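Local coordinates for mandelate racemase/muconate lactonizing enzyme family protein (Azoarcus sp., PDB 2QDE) that belongs to the mandelate racemase/muconate lactonizing enzyme family of the enolase superfamily and carries a barium ion in its barrel domain, at residues S64-S67 / M68-F72; G198-Y202 / D203-T207. All blocks are in the same frame, centred on the assembly; numbering follows the deposited sequence.

Contact 1. Residues S64-S67 / M68-F72; sequences SITS and MICDF
Ser67 and Asp71, one helical turn apart, are joined both by side chain and by backbone. The hydroxyl OG of Ser67 donates to OD2 of Asp71 at 2.8 Å, meeting the lone pair anti to the other carboxylate oxygen. With OG anti to the backbone N (chi1 -178°), the Ser67 hydroxyl lies on the carbonyl side, facing the next turn, where the Asp71 carboxylate comes back to meet it. The backbone repeats the link: the amide N of Asp71 donates to O of Ser67 at 2.7 Å.

Another ridge of the same helix is apolar: Ile65 and Ile69 run side by side and point the same way, CG2 of Ile65 lying 3.6 Å from CD1 of Ile69. CB of Cys70 sits 3.1 Å from O of Thr66, while its SG stays near the same oxygen at 3.4 Å. Ile69 and Cys70 also pack on Val10 of strand 5-15.

OD1 of Asp71 forms a salt bridge with Arg385, and OG of Ser67 makes a weak hydrogen bond to Thr61 of the second subunit. The carboxylate is thus gripped through both oxygens, which should limit its rotation and, with an arginine beside it, probably favours the charged form.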
ATOM      1  N   SER A  64      21.608  30.362  20.968  1.00 19.61           N
ATOM      2  CA  SER A  64      21.712  29.293  19.965  1.00 20.40           C
ATOM      3  C   SER A  64      22.175  29.885  18.650  1.00 18.31           C
ATOM      4  O   SER A  64      23.172  29.473  18.068  1.00 18.67           O
ATOM      5  CB  SER A  64      20.351  28.645  19.683  1.00 21.13           C
ATOM      6  OG  SER A  64      19.908  27.893  20.776  1.00 31.06           O
ATOM      7  N   ILE A  65      21.399  30.845  18.175  1.00 18.87           N
ATOM      8  CA  ILE A  65      21.673  31.506  16.915  1.00 17.39           C
ATOM      9  C   ILE A  65      23.030  32.205  16.914  1.00 17.85           C
ATOM     10  O   ILE A  65      23.797  32.092  15.955  1.00 16.68           O
ATOM     11  CB  ILE A  65      20.554  32.518  16.607  1.00 15.85           C
ATOM     12  CG1 ILE A  65      19.213  31.776  16.527  1.00 14.50           C
ATOM     13  CG2 ILE A  65      20.855  33.260  15.305  1.00 15.46           C
ATOM     14  CD1 ILE A  65      17.993  32.681  16.512  1.00 15.49           C
ATOM     15  N   THR A  66      23.333  32.912  17.997  1.00 18.12           N
ATOM     16  CA  THR A  66      24.592  33.627  18.082  1.00 18.17           C
ATOM     17  C   THR A  66      25.784  32.689  18.004  1.00 18.04           C
ATOM     18  O   THR A  66      26.745  32.957  17.284  1.00 18.10           O
ATOM     19  CB  THR A  66      24.673  34.463  19.376  1.00 18.64           C
ATOM     20  OG1 THR A  66      23.654  35.473  19.353  1.00 18.93           O
ATOM     21  CG2 THR A  66      26.043  35.132  19.494  1.00 19.72           C
ATOM     22  N   SER A  67      25.724  31.580  18.730  1.00 18.29           N
ATOM     23  CA  SER A  67      26.833  30.644  18.714  1.00 16.47           C
ATOM     24  C   SER A  67      26.973  29.929  17.375  1.00 18.43           C
ATOM     25  O   SER A  67      28.070  29.855  16.820  1.00 16.64           O
ATOM     26  CB  SER A  67      26.682  29.613  19.828  1.00 16.37           C
ATOM     27  OG  SER A  67      27.795  28.741  19.829  1.00 19.46           O
ATOM     28  N   MET A  68      25.874  29.406  16.841  1.00 16.33           N
ATOM     29  CA  MET A  68      25.983  28.699  15.574  1.00 16.40           C
ATOM     30  C   MET A  68      26.511  29.613  14.475  1.00 16.25           C
ATOM     31  O   MET A  68      27.362  29.209  13.690  1.00 17.66           O
ATOM     32  CB  MET A  68      24.641  28.093  15.155  1.00 16.49           C
ATOM     33  CG  MET A  68      24.771  27.100  13.994  1.00 14.34           C
ATOM     34  SD  MET A  68      25.962  25.771  14.324  1.00  9.12           S
ATOM     35  CE  MET A  68      25.182  24.946  15.639  1.00 12.34           C
ATOM     36  N   ILE A  69      26.026  30.846  14.426  1.00 16.35           N
ATOM     37  CA  ILE A  69      26.482  31.778  13.401  1.00 17.77           C
ATOM     38  C   ILE A  69      27.936  32.211  13.619  1.00 18.50           C
ATOM     39  O   ILE A  69      28.739  32.195  12.690  1.00 18.97           O
ATOM     40  CB  ILE A  69      25.592  33.044  13.353  1.00 16.37           C
ATOM     41  CG1 ILE A  69      24.194  32.683  12.845  1.00 17.53           C
ATOM     42  CG2 ILE A  69      26.221  34.097  12.444  1.00 16.37           C
ATOM     43  CD1 ILE A  69      23.264  33.873  12.711  1.00 16.03           C
ATOM     44  N   CYS A  70      28.270  32.585  14.846  1.00 18.38           N
ATOM     45  CA  CYS A  70      29.620  33.049  15.147  1.00 19.83           C
ATOM     46  C   CYS A  70      30.697  31.985  15.312  1.00 21.18           C
ATOM     47  O   CYS A  70      31.810  32.149  14.805  1.00 22.68           O
ATOM     48  CB  CYS A  70      29.582  33.944  16.380  1.00 20.33           C
ATOM     49  SG  CYS A  70      28.678  35.478  16.078  1.00 23.08           S
ATOM     50  N   ASP A  71      30.377  30.896  15.999  1.00 21.37           N
ATOM     51  CA  ASP A  71      31.353  29.834  16.228  1.00 23.09           C
ATOM     52  C   ASP A  71      31.487  28.830  15.095  1.00 23.27           C
ATOM     53  O   ASP A  71      32.478  28.101  15.030  1.00 23.00           O
ATOM     54  CB  ASP A  71      31.020  29.073  17.517  1.00 24.67           C
ATOM     55  CG  ASP A  71      31.208  29.919  18.764  1.00 26.78           C
ATOM     56  OD1 ASP A  71      32.295  30.514  18.913  1.00 28.68           O
ATOM     57  OD2 ASP A  71      30.282  29.981  19.596  1.00 27.38           O
ATOM     58  N   PHE A  72      30.500  28.791  14.203  1.00 22.21           N
ATOM     59  CA  PHE A  72      30.520  27.841  13.099  1.00 21.25           C
ATOM     60  C   PHE A  72      30.340  28.431  11.705  1.00 22.18           C
ATOM     61  O   PHE A  72      31.259  28.377  10.887  1.00 22.78           O
ATOM     62  CB  PHE A  72      29.460  26.765  13.340  1.00 21.16           C
ATOM     63  CG  PHE A  72      29.771  25.876  14.505  1.00 20.92           C
ATOM     64  CD1 PHE A  72      30.574  24.748  14.339  1.00 20.68           C
ATOM     65  CD2 PHE A  72      29.307  26.190  15.779  1.00 19.56           C
ATOM     66  CE1 PHE A  72      30.911  23.944  15.429  1.00 21.99           C
ATOM     67  CE2 PHE A  72      29.638  25.393  16.875  1.00 20.89           C
ATOM     68  CZ  PHE A  72      30.441  24.268  16.699  1.00 21.28           C
TER

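Contact 2. Residues G198-Y202 / D203-T207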
ATOM      1  N   GLY A 198      -0.469  22.367  17.634  1.00 20.29           N
ATOM      2  CA  GLY A 198      -0.191  20.971  17.936  1.00 21.66           C
ATOM      3  C   GLY A 198      -0.334  20.501  19.372  1.00 22.89           C
ATOM      4  O   GLY A 198       0.278  19.503  19.766  1.00 21.48           O
ATOM      5  N   ALA A 199      -1.168  21.183  20.145  1.00 22.80           N
ATOM      6  CA  ALA A 199      -1.357  20.844  21.553  1.00 23.93           C
ATOM      7  C   ALA A 199      -2.332  19.705  21.871  1.00 25.34           C
ATOM      8  O   ALA A 199      -2.461  19.322  23.039  1.00 26.21           O
ATOM      9  CB  ALA A 199      -1.780  22.105  22.326  1.00 23.69           C
ATOM     10  N   TRP A 200      -3.003  19.142  20.866  1.00 23.70           N
ATOM     11  CA  TRP A 200      -3.974  18.085  21.141  1.00 22.15           C
ATOM     12  C   TRP A 200      -3.580  16.623  20.952  1.00 22.11           C
ATOM     13  O   TRP A 200      -2.779  16.282  20.083  1.00 20.86           O
ATOM     14  CB  TRP A 200      -5.249  18.316  20.325  1.00 21.60           C
ATOM     15  CG  TRP A 200      -6.039  19.522  20.731  1.00 23.44           C
ATOM     16  CD1 TRP A 200      -5.980  20.181  21.927  1.00 22.26           C
ATOM     17  CD2 TRP A 200      -7.020  20.204  19.942  1.00 22.95           C
ATOM     18  NE1 TRP A 200      -6.862  21.232  21.928  1.00 23.15           N
ATOM     19  CE2 TRP A 200      -7.515  21.271  20.721  1.00 22.51           C
ATOM     20  CE3 TRP A 200      -7.530  20.016  18.651  1.00 23.45           C
ATOM     21  CZ2 TRP A 200      -8.497  22.152  20.252  1.00 22.01           C
ATOM     22  CZ3 TRP A 200      -8.511  20.895  18.180  1.00 23.77           C
ATOM     23  CH2 TRP A 200      -8.981  21.949  18.981  1.00 22.35           C
ATOM     24  N   THR A 201      -4.154  15.759  21.791  1.00 21.67           N
ATOM     25  CA  THR A 201      -3.939  14.323  21.659  1.00 21.14           C
ATOM     26  C   THR A 201      -5.044  14.010  20.642  1.00 22.24           C
ATOM     27  O   THR A 201      -5.950  14.827  20.447  1.00 20.59           O
ATOM     28  CB  THR A 201      -4.203  13.546  22.985  1.00 23.03           C
ATOM     29  OG1 THR A 201      -5.562  13.735  23.397  1.00 25.97           O
ATOM     30  CG2 THR A 201      -3.276  14.040  24.096  1.00 23.72           C
ATOM     31  N   TYR A 202      -4.993  12.854  19.997  1.00 20.55           N
ATOM     32  CA  TYR A 202      -5.999  12.541  18.992  1.00 20.72           C
ATOM     33  C   TYR A 202      -7.463  12.693  19.425  1.00 21.58           C
ATOM     34  O   TYR A 202      -8.255  13.322  18.723  1.00 20.71           O
ATOM     35  CB  TYR A 202      -5.773  11.137  18.445  1.00 20.83           C
ATOM     36  CG  TYR A 202      -6.771  10.774  17.384  1.00 22.05           C
ATOM     37  CD1 TYR A 202      -6.658  11.276  16.086  1.00 21.31           C
ATOM     38  CD2 TYR A 202      -7.862   9.962  17.689  1.00 22.47           C
ATOM     39  CE1 TYR A 202      -7.621  10.974  15.111  1.00 23.42           C
ATOM     40  CE2 TYR A 202      -8.826   9.661  16.733  1.00 23.01           C
ATOM     41  CZ  TYR A 202      -8.701  10.164  15.452  1.00 22.39           C
ATOM     42  OH  TYR A 202      -9.667   9.852  14.531  1.00 25.16           O
ATOM     43  N   ASP A 203      -7.823  12.113  20.568  1.00 23.32           N
ATOM     44  CA  ASP A 203      -9.196  12.182  21.078  1.00 24.82           C
ATOM     45  C   ASP A 203      -9.655  13.614  21.316  1.00 24.55           C
ATOM     46  O   ASP A 203     -10.794  13.966  20.997  1.00 23.97           O
ATOM     47  CB  ASP A 203      -9.329  11.364  22.370  1.00 25.71           C
ATOM     48  CG  ASP A 203      -8.364  11.815  23.447  1.00 28.82           C
ATOM     49  OD1 ASP A 203      -7.161  11.957  23.137  1.00 27.57           O
ATOM     50  OD2 ASP A 203      -8.804  12.014  24.607  1.00 29.33           O
ATOM     51  N   GLN A 204      -8.777  14.438  21.883  1.00 23.26           N
ATOM     52  CA  GLN A 204      -9.101  15.842  22.127  1.00 23.84           C
ATOM     53  C   GLN A 204      -9.477  16.514  20.808  1.00 21.90           C
ATOM     54  O   GLN A 204     -10.471  17.229  20.725  1.00 20.62           O
ATOM     55  CB  GLN A 204      -7.896  16.591  22.704  1.00 25.85           C
ATOM     56  CG  GLN A 204      -7.727  16.549  24.214  1.00 29.19           C
ATOM     57  CD  GLN A 204      -6.554  17.418  24.667  1.00 30.97           C
ATOM     58  OE1 GLN A 204      -5.431  17.256  24.186  1.00 30.22           O
ATOM     59  NE2 GLN A 204      -6.814  18.350  25.585  1.00 32.13           N
ATOM     60  N   ALA A 205      -8.661  16.285  19.783  1.00 21.24           N
ATOM     61  CA  ALA A 205      -8.891  16.881  18.469  1.00 21.52           C
ATOM     62  C   ALA A 205     -10.254  16.504  17.900  1.00 20.60           C
ATOM     63  O   ALA A 205     -11.023  17.364  17.486  1.00 20.47           O
ATOM     64  CB  ALA A 205      -7.781  16.469  17.502  1.00 21.48           C
ATOM     65  N   LEU A 206     -10.551  15.212  17.895  1.00 20.11           N
ATOM     66  CA  LEU A 206     -11.816  14.730  17.368  1.00 20.16           C
ATOM     67  C   LEU A 206     -13.013  15.402  18.059  1.00 21.45           C
ATOM     68  O   LEU A 206     -13.891  15.967  17.403  1.00 20.67           O
ATOM     69  CB  LEU A 206     -11.877  13.205  17.533  1.00 20.56           C
ATOM     70  CG  LEU A 206     -12.899  12.440  16.698  1.00 21.81           C
ATOM     71  CD1 LEU A 206     -12.895  12.967  15.271  1.00 22.42           C
ATOM     72  CD2 LEU A 206     -12.563  10.953  16.725  1.00 20.48           C
ATOM     73  N   THR A 207     -13.029  15.362  19.388  1.00 21.19           N
ATOM     74  CA  THR A 207     -14.122  15.949  20.156  1.00 21.71           C
ATOM     75  C   THR A 207     -14.308  17.454  19.967  1.00 20.45           C
ATOM     76  O   THR A 207     -15.416  17.928  19.732  1.00 19.13           O
ATOM     77  CB  THR A 207     -13.939  15.691  21.661  1.00 22.25           C
ATOM     78  OG1 THR A 207     -13.850  14.279  21.895  1.00 23.61           O
ATOM     79  CG2 THR A 207     -15.125  16.251  22.443  1.00 24.35           C
TER
HETATM   80  O   HOH W   1      -2.896  17.782  24.990  1.00 28.40           O
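Gln204 reaches back to Thr201, its OE1 accepting the amide N of Thr201 at 3.1 Å. The bond lies in the plane of the side-chain carbonyl, on a lone pair, with an N-H...O angle of 161°. A water also donates to OE1 at 2.7 Å and to O of Ala199, so this oxygen takes two donors. OG1 of Thr201 approaches OD1 of Asp203 to 2.4 Å, a hydrogen bond so short that its exact geometry is doubtful.

Beside this polar group, CE3 of the Trp200 indole lies 3.7 Å from CB of Ala205, and the indole plane stands 59° from the Gln204 amide. With CG beside its own backbone N (chi1 -87°), the Gln204 chain heads back toward the N-cap, and its extension at chi2 gives OE1 the reach to the Thr201 amide. Tyr202 and Leu206 lie alongside each other, CD2 of Leu206 being 4.0 Å from CE2 of Tyr202.

Further out, Trp200 leans on Pro223, Arg234 makes a cation-pi contact with Tyr202, and the Tyr202 hydroxyl is hydrogen-bonded to Asp265 of the third subunit. Thr201 is the N-cap of helix 202-212, and the return bond from Gln204 is one half of a capping box, placed where a barrel strand's loop turns into its helix.

Contact 1 comes first along the chain, within helix 62-78 of the N-terminal domain, where the helix packs on the antiparallel sheet through strand 5-15. Contact 2 follows in the TIM-barrel-like C-terminal domain, where the loop after strand 192-195 enters helix 202-212. They share no helix, strand or sheet: the centres of contacts 1 and 2 are about 37 Å apart, their nearest atoms about 21 Å, and they do not touch. Asp195, at the end of the strand preceding contact 2, and Asn197 are among the residues of the barium site, and the Ala199 side chain lies about 10 Å from the ion. Each contact also meets a different neighbouring subunit, so both domains take part in building the eight-chain assembly.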